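Side-chain contacts in transcriptional activator TenA-1 (Sulfolobus solfataricus P2, PDB 2QZC), which is a putative TenA-like thiaminase with a heme oxygenase-like fold, and probably acts in thiamin breakdown or salvage: residues A[44-49]-A[100-105]; A[57-62]-A[76-81]. All coordinates share one frame; numbering follows the deposited sequence. Where two conformers were deposited one is given.

How the interactions relate
Both contacts draw on the long helix 38-63, interaction 1 nearer its start and interaction 2 nearer its end, with about 20 Å between their centres and about 6 Å between their nearest atoms. Along the chain the 57-62/76-81 pairing is nested within the loop closed by the 44-49/100-105 pairing. Interaction 1 sets the short helix 100-105 across helix 38-63, and from the same turn Asp48 binds an imidazole, also hydrogen-bonded to Glu199, and a glycerol, both probably from the crystallisation liquor. Interaction 2 is purely apolar and partly faces the second subunit. Glu53, between the two segments of helix 38-63, joins the contacts more directly through salt bridges to both Arg100 and Arg57.

Interaction 1 (A[44-49]-A[100-105]); sequences YLIQDG and RDVIVK. With IMD (imidazole), chain C.
With CG1 turned beside its own backbone N (chi1 -66°) and the chain extended beyond it, Ile46 carries CD1 out to Val102, whose CG1 lies anti to its backbone N. The two side chains cross at about a right angle, with Ile46 CD1 3.6 Å from Val102 CG1. One turn further along helix 38-63, Gly49 presents bare backbone to Ile103, and Ile103 CG2 rests 3.7 Å from Gly49 C. The axes of segments 44-49 and 100-105 approach to 8.9 Å and cross at -74°, and Tyr93 of helix 85-95 also touches Ile103.

At the border the contact turns polar. A water accepts from Arg100 NH1 and lies 3.0 Å from both that atom and Gly49 O, to which it can donate, while Arg100 NH2 forms a salt bridge with Glu53. On another side of helix 38-63, Asp48 OD1 accepts a nearly straight bond from N3 of the imidazole, 2.7 Å long at 164°. Aliphatic branches, one against another and one against the glycine backbone, therefore join the short helix 100-105 to helix 38-63 without a direct hydrogen bond between the segments, and the polar link between the segments, where it is made, passes through one water.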
loop_
_atom_site.group_PDB
_atom_site.type_symbol
_atom_site.label_atom_id
_atom_site.label_comp_id
_atom_site.label_asym_id
_atom_site.label_seq_id
_atom_site.Cartn_x
_atom_site.Cartn_y
_atom_site.Cartn_z
ATOM N N TYR A 44 -19.808 17.518 5.711
ATOM C CA TYR A 44 -19.500 16.404 4.787
ATOM C C TYR A 44 -17.990 16.201 4.652
ATOM O O TYR A 44 -17.457 15.068 4.716
ATOM C CB TYR A 44 -20.148 16.635 3.389
ATOM C CG TYR A 44 -19.505 15.808 2.299
ATOM C CD1 TYR A 44 -19.777 14.442 2.184
ATOM C CD2 TYR A 44 -18.606 16.385 1.416
ATOM C CE1 TYR A 44 -19.122 13.685 1.215
ATOM C CE2 TYR A 44 -17.980 15.643 0.432
ATOM C CZ TYR A 44 -18.235 14.292 0.347
ATOM O OH TYR A 44 -17.564 13.553 -0.615
ATOM N N LEU A 45 -17.261 17.291 4.387
ATOM C CA LEU A 45 -15.814 17.199 4.170
ATOM C C LEU A 45 -15.080 16.640 5.370
ATOM O O LEU A 45 -14.075 15.892 5.204
ATOM C CB LEU A 45 -15.179 18.544 3.816
ATOM C CG LEU A 45 -15.292 18.949 2.366
ATOM C CD1 LEU A 45 -14.541 20.299 2.244
ATOM C CD2 LEU A 45 -14.744 17.897 1.338
ATOM N N ILE A 46 -15.537 16.983 6.566
ATOM C CA ILE A 46 -14.926 16.461 7.778
ATOM C C ILE A 46 -15.176 14.951 7.869
ATOM O O ILE A 46 -14.233 14.157 8.054
ATOM C CB ILE A 46 -15.422 17.184 9.016
ATOM C CG1 ILE A 46 -14.969 18.661 9.005
ATOM C CG2 ILE A 46 -14.930 16.496 10.295
ATOM C CD1 ILE A 46 -15.753 19.521 10.058
ATOM N N GLN A 47 -16.420 14.524 7.629
ATOM C CA GLN A 47 -16.698 13.076 7.622
ATOM C C GLN A 47 -15.916 12.366 6.528
ATOM O O GLN A 47 -15.402 11.253 6.739
ATOM C CB GLN A 47 -18.205 12.795 7.446
ATOM C CG GLN A 47 -19.027 13.195 8.646
ATOM C CD GLN A 47 -18.619 12.528 9.933
ATOM O OE1 GLN A 47 -18.634 11.291 10.030
ATOM N NE2 GLN A 47 -18.185 13.337 10.929
ATOM N N ASP A 48 -15.822 12.970 5.344
ATOM C CA ASP A 48 -15.060 12.375 4.257
ATOM C C ASP A 48 -13.571 12.265 4.613
ATOM O O ASP A 48 -12.923 11.270 4.249
ATOM C CB ASP A 48 -15.282 13.164 2.958
ATOM C CG ASP A 48 -14.510 12.622 1.804
ATOM O OD1 ASP A 48 -14.841 11.514 1.364
ATOM O OD2 ASP A 48 -13.579 13.320 1.344
ATOM N N GLY A 49 -13.040 13.237 5.348
ATOM C CA GLY A 49 -11.632 13.200 5.810
ATOM C C GLY A 49 -11.352 11.994 6.696
ATOM O O GLY A 49 -10.266 11.382 6.638
ATOM N N ARG A 100 -6.372 19.395 10.326
ATOM C CA ARG A 100 -6.151 17.995 10.639
ATOM C C ARG A 100 -6.753 17.667 12.020
ATOM O O ARG A 100 -7.388 16.613 12.229
ATOM C CB ARG A 100 -4.646 17.687 10.623
ATOM C CG ARG A 100 -4.255 16.281 11.034
ATOM C CD ARG A 100 -4.941 15.274 10.156
ATOM N NE ARG A 100 -4.680 13.905 10.569
ATOM C CZ ARG A 100 -5.398 12.852 10.164
ATOM N NH1 ARG A 100 -6.449 12.989 9.333
ATOM N NH2 ARG A 100 -5.083 11.656 10.621
ATOM N N ASP A 101 -6.555 18.584 12.961
ATOM C CA ASP A 101 -7.106 18.456 14.297
ATOM C C ASP A 101 -8.634 18.341 14.283
ATOM O O ASP A 101 -9.183 17.539 15.041
ATOM C CB ASP A 101 -6.700 19.638 15.188
ATOM C CG ASP A 101 -6.942 19.366 16.668
ATOM O OD1 ASP A 101 -6.402 18.350 17.178
ATOM O OD2 ASP A 101 -7.657 20.170 17.321
ATOM N N VAL A 102 -9.315 19.141 13.464
ATOM C CA VAL A 102 -10.780 19.054 13.357
ATOM C C VAL A 102 -11.219 17.664 12.875
ATOM O O VAL A 102 -12.162 17.065 13.441
ATOM C CB VAL A 102 -11.361 20.152 12.415
ATOM C CG1 VAL A 102 -12.850 19.970 12.131
ATOM C CG2 VAL A 102 -11.149 21.526 13.074
ATOM N N ILE A 103 -10.518 17.149 11.872
ATOM C CA ILE A 103 -10.854 15.823 11.317
ATOM C C ILE A 103 -10.673 14.741 12.371
ATOM O O ILE A 103 -11.573 13.930 12.586
ATOM C CB ILE A 103 -10.068 15.544 10.049
ATOM C CG1 ILE A 103 -10.508 16.539 8.950
ATOM C CG2 ILE A 103 -10.324 14.100 9.566
ATOM C CD1 ILE A 103 -9.661 16.525 7.751
ATOM N N VAL A 104 -9.524 14.764 13.068
ATOM C CA VAL A 104 -9.222 13.769 14.075
ATOM C C VAL A 104 -10.131 13.816 15.280
ATOM O O VAL A 104 -10.598 12.766 15.747
ATOM C CB VAL A 104 -7.727 13.886 14.527
ATOM C CG1 VAL A 104 -7.460 13.039 15.782
ATOM C CG2 VAL A 104 -6.831 13.517 13.380
ATOM N N LYS A 105 -10.433 15.027 15.750
ATOM C CA LYS A 105 -11.214 15.214 16.970
ATOM C C LYS A 105 -12.721 15.083 16.780
ATOM O O LYS A 105 -13.419 14.752 17.741
ATOM C CB LYS A 105 -10.871 16.536 17.664
ATOM C CG LYS A 105 -9.424 16.567 18.240
HETATM N N1 IMD C . -17.800 7.890 0.084
HETATM C C2 IMD C . -16.804 8.686 -0.234
HETATM N N3 IMD C . -16.602 9.492 0.792
HETATM C C4 IMD C . -17.449 9.170 1.773
HETATM C C5 IMD C . -18.224 8.129 1.331
HETATM O O HOH W 1 -8.679 10.998 9.108
#

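Interaction 2 (A[57-62]-A[76-81]); sequences RALLIA and NLVFSS
Leu59 and Val78 meet tip to tip between helix 38-63 and the last turn of helix 68-78. Leu59 holds CG anti to its backbone N (chi1 173°), and a second torsion of 58° turns CD1 aside and leaves CD2 roughly anti to CA, extended toward the valine. That methyl sits against both branches of the valine, 4.1 Å from Val78 CG2 and 4.2 Å from Val78 CG1.

Beside this pair, Leu60 approaches Phe79. The leucine leaves its helix at a slant to the partner segment, but with CG beside the backbone N, chi2 of 164° extends CD1 and leaves CD2 as the branch turned to the ring, 3.8 Å from Phe79 CE2 and 3.9 Å from Phe79 CZ. The methyl meets the ring obliquely. Phe79 is the first residue past helix 68-78 to abandon helical backbone angles, yet its CB still points at helix 38-63. Val78 CG1 also lies over one face of this ring, offset toward the rim, so the two neighbours pack against each other as well.

Trp134 of helix 127-148 touches Leu59, and in the second subunit Leu75 packs on Phe79 while Ser63 packs on Leu60. Only carbon meets carbon between these segments, so van der Waals contact and exclusion of water, rather than directional bonds, join the end of helix 68-78 to helix 38-63 at the dimer interface.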
loop_
_atom_site.group_PDB
_atom_site.type_symbol
_atom_site.label_atom_id
_atom_site.label_comp_id
_atom_site.label_asym_id
_atom_site.label_seq_id
_atom_site.Cartn_x
_atom_site.Cartn_y
_atom_site.Cartn_z
ATOM N N ARG A 57 -6.526 2.636 4.676
ATOM C CA ARG A 57 -6.040 1.531 5.506
ATOM C C ARG A 57 -6.612 0.190 5.068
ATOM O O ARG A 57 -5.907 -0.846 4.987
ATOM C CB ARG A 57 -6.289 1.817 6.976
ATOM C CG ARG A 57 -5.461 2.998 7.492
ATOM C CD ARG A 57 -5.802 3.238 8.958
ATOM N NE ARG A 57 -5.116 4.402 9.531
ATOM C CZ ARG A 57 -3.853 4.404 9.974
ATOM N NH1 ARG A 57 -3.128 3.326 9.923
ATOM N NH2 ARG A 57 -3.317 5.498 10.501
ATOM N N ALA A 58 -7.907 0.176 4.771
ATOM C CA ALA A 58 -8.570 -1.042 4.273
ATOM C C ALA A 58 -7.991 -1.495 2.925
ATOM O O ALA A 58 -7.709 -2.677 2.741
ATOM C CB ALA A 58 -10.089 -0.777 4.181
ATOM N N LEU A 59 -7.738 -0.547 2.036
ATOM C CA LEU A 59 -7.071 -0.859 0.743
ATOM C C LEU A 59 -5.716 -1.531 0.963
ATOM O O LEU A 59 -5.385 -2.516 0.300
ATOM C CB LEU A 59 -6.859 0.396 -0.108
ATOM C CG LEU A 59 -6.029 0.289 -1.401
ATOM C CD1 LEU A 59 -6.662 -0.743 -2.318
ATOM C CD2 LEU A 59 -5.896 1.671 -2.018
ATOM N N LEU A 60 -4.959 -0.994 1.922
ATOM C CA LEU A 60 -3.619 -1.580 2.191
ATOM C C LEU A 60 -3.718 -3.043 2.660
ATOM O O LEU A 60 -3.044 -3.934 2.094
ATOM C CB LEU A 60 -2.859 -0.732 3.196
ATOM C CG LEU A 60 -2.411 0.635 2.690
ATOM C CD1 LEU A 60 -2.003 1.569 3.871
ATOM C CD2 LEU A 60 -1.262 0.456 1.657
ATOM N N ILE A 61 -4.622 -3.341 3.608
ATOM C CA ILE A 61 -4.861 -4.715 4.090
ATOM C C ILE A 61 -5.294 -5.590 2.935
ATOM O O ILE A 61 -4.782 -6.704 2.744
ATOM C CB ILE A 61 -6.051 -4.788 5.166
ATOM C CG1 ILE A 61 -5.745 -4.019 6.428
ATOM C CG2 ILE A 61 -6.359 -6.275 5.527
ATOM C CD1 ILE A 61 -6.972 -3.738 7.302
ATOM N N ALA A 62 -6.266 -5.131 2.176
ATOM C CA ALA A 62 -6.847 -5.946 1.095
ATOM C C ALA A 62 -5.835 -6.216 -0.014
ATOM O O ALA A 62 -5.757 -7.357 -0.532
ATOM C CB ALA A 62 -8.078 -5.255 0.501
ATOM N N ASN A 76 0.477 2.359 -7.091
ATOM C CA ASN A 76 1.317 3.382 -7.722
ATOM C C ASN A 76 0.540 4.683 -7.911
ATOM O O ASN A 76 1.083 5.774 -7.684
ATOM C CB ASN A 76 1.828 2.901 -9.076
ATOM C CG ASN A 76 2.570 3.985 -9.837
ATOM O OD1 ASN A 76 2.068 4.502 -10.832
ATOM N ND2 ASN A 76 3.716 4.399 -9.317
ATOM N N LEU A 77 -0.718 4.566 -8.336
ATOM C CA LEU A 77 -1.591 5.724 -8.554
ATOM C C LEU A 77 -2.123 6.355 -7.277
ATOM O O LEU A 77 -2.209 7.576 -7.181
ATOM C CB LEU A 77 -2.724 5.365 -9.533
ATOM C CG LEU A 77 -2.240 4.962 -10.932
ATOM C CD1 LEU A 77 -3.364 4.498 -11.843
ATOM C CD2 LEU A 77 -1.480 6.107 -11.614
ATOM N N VAL A 78 -2.484 5.525 -6.311
ATOM C CA VAL A 78 -3.017 6.009 -5.038
ATOM C C VAL A 78 -1.957 6.722 -4.209
ATOM O O VAL A 78 -2.235 7.791 -3.662
ATOM C CB VAL A 78 -3.689 4.877 -4.248
ATOM C CG1 VAL A 78 -4.019 5.318 -2.787
ATOM C CG2 VAL A 78 -4.928 4.383 -4.993
ATOM N N PHE A 79 -0.756 6.152 -4.146
ATOM C CA PHE A 79 0.381 6.717 -3.392
ATOM C C PHE A 79 1.363 7.560 -4.239
ATOM O O PHE A 79 2.520 7.701 -3.889
ATOM C CB PHE A 79 1.072 5.608 -2.582
ATOM C CG PHE A 79 0.226 5.083 -1.495
ATOM C CD1 PHE A 79 0.095 5.802 -0.307
ATOM C CD2 PHE A 79 -0.498 3.910 -1.648
ATOM C CE1 PHE A 79 -0.718 5.342 0.709
ATOM C CE2 PHE A 79 -1.324 3.448 -0.650
ATOM C CZ PHE A 79 -1.433 4.171 0.545
ATOM N N SER A 80 0.876 8.161 -5.325
ATOM C CA SER A 80 1.660 9.085 -6.166
ATOM C C SER A 80 1.662 10.495 -5.554
ATOM O O SER A 80 0.874 10.800 -4.641
ATOM C CB SER A 80 1.066 9.174 -7.580
ATOM O OG SER A 80 1.584 10.276 -8.315
ATOM N N SER A 81 2.546 11.345 -6.085
ATOM C CA SER A 81 2.664 12.760 -5.676
ATOM C C SER A 81 3.025 13.661 -6.869
ATOM O O SER A 81 2.257 13.770 -7.837
ATOM C CB SER A 81 3.680 12.909 -4.530
ATOM O OG SER A 81 4.922 12.291 -4.841
#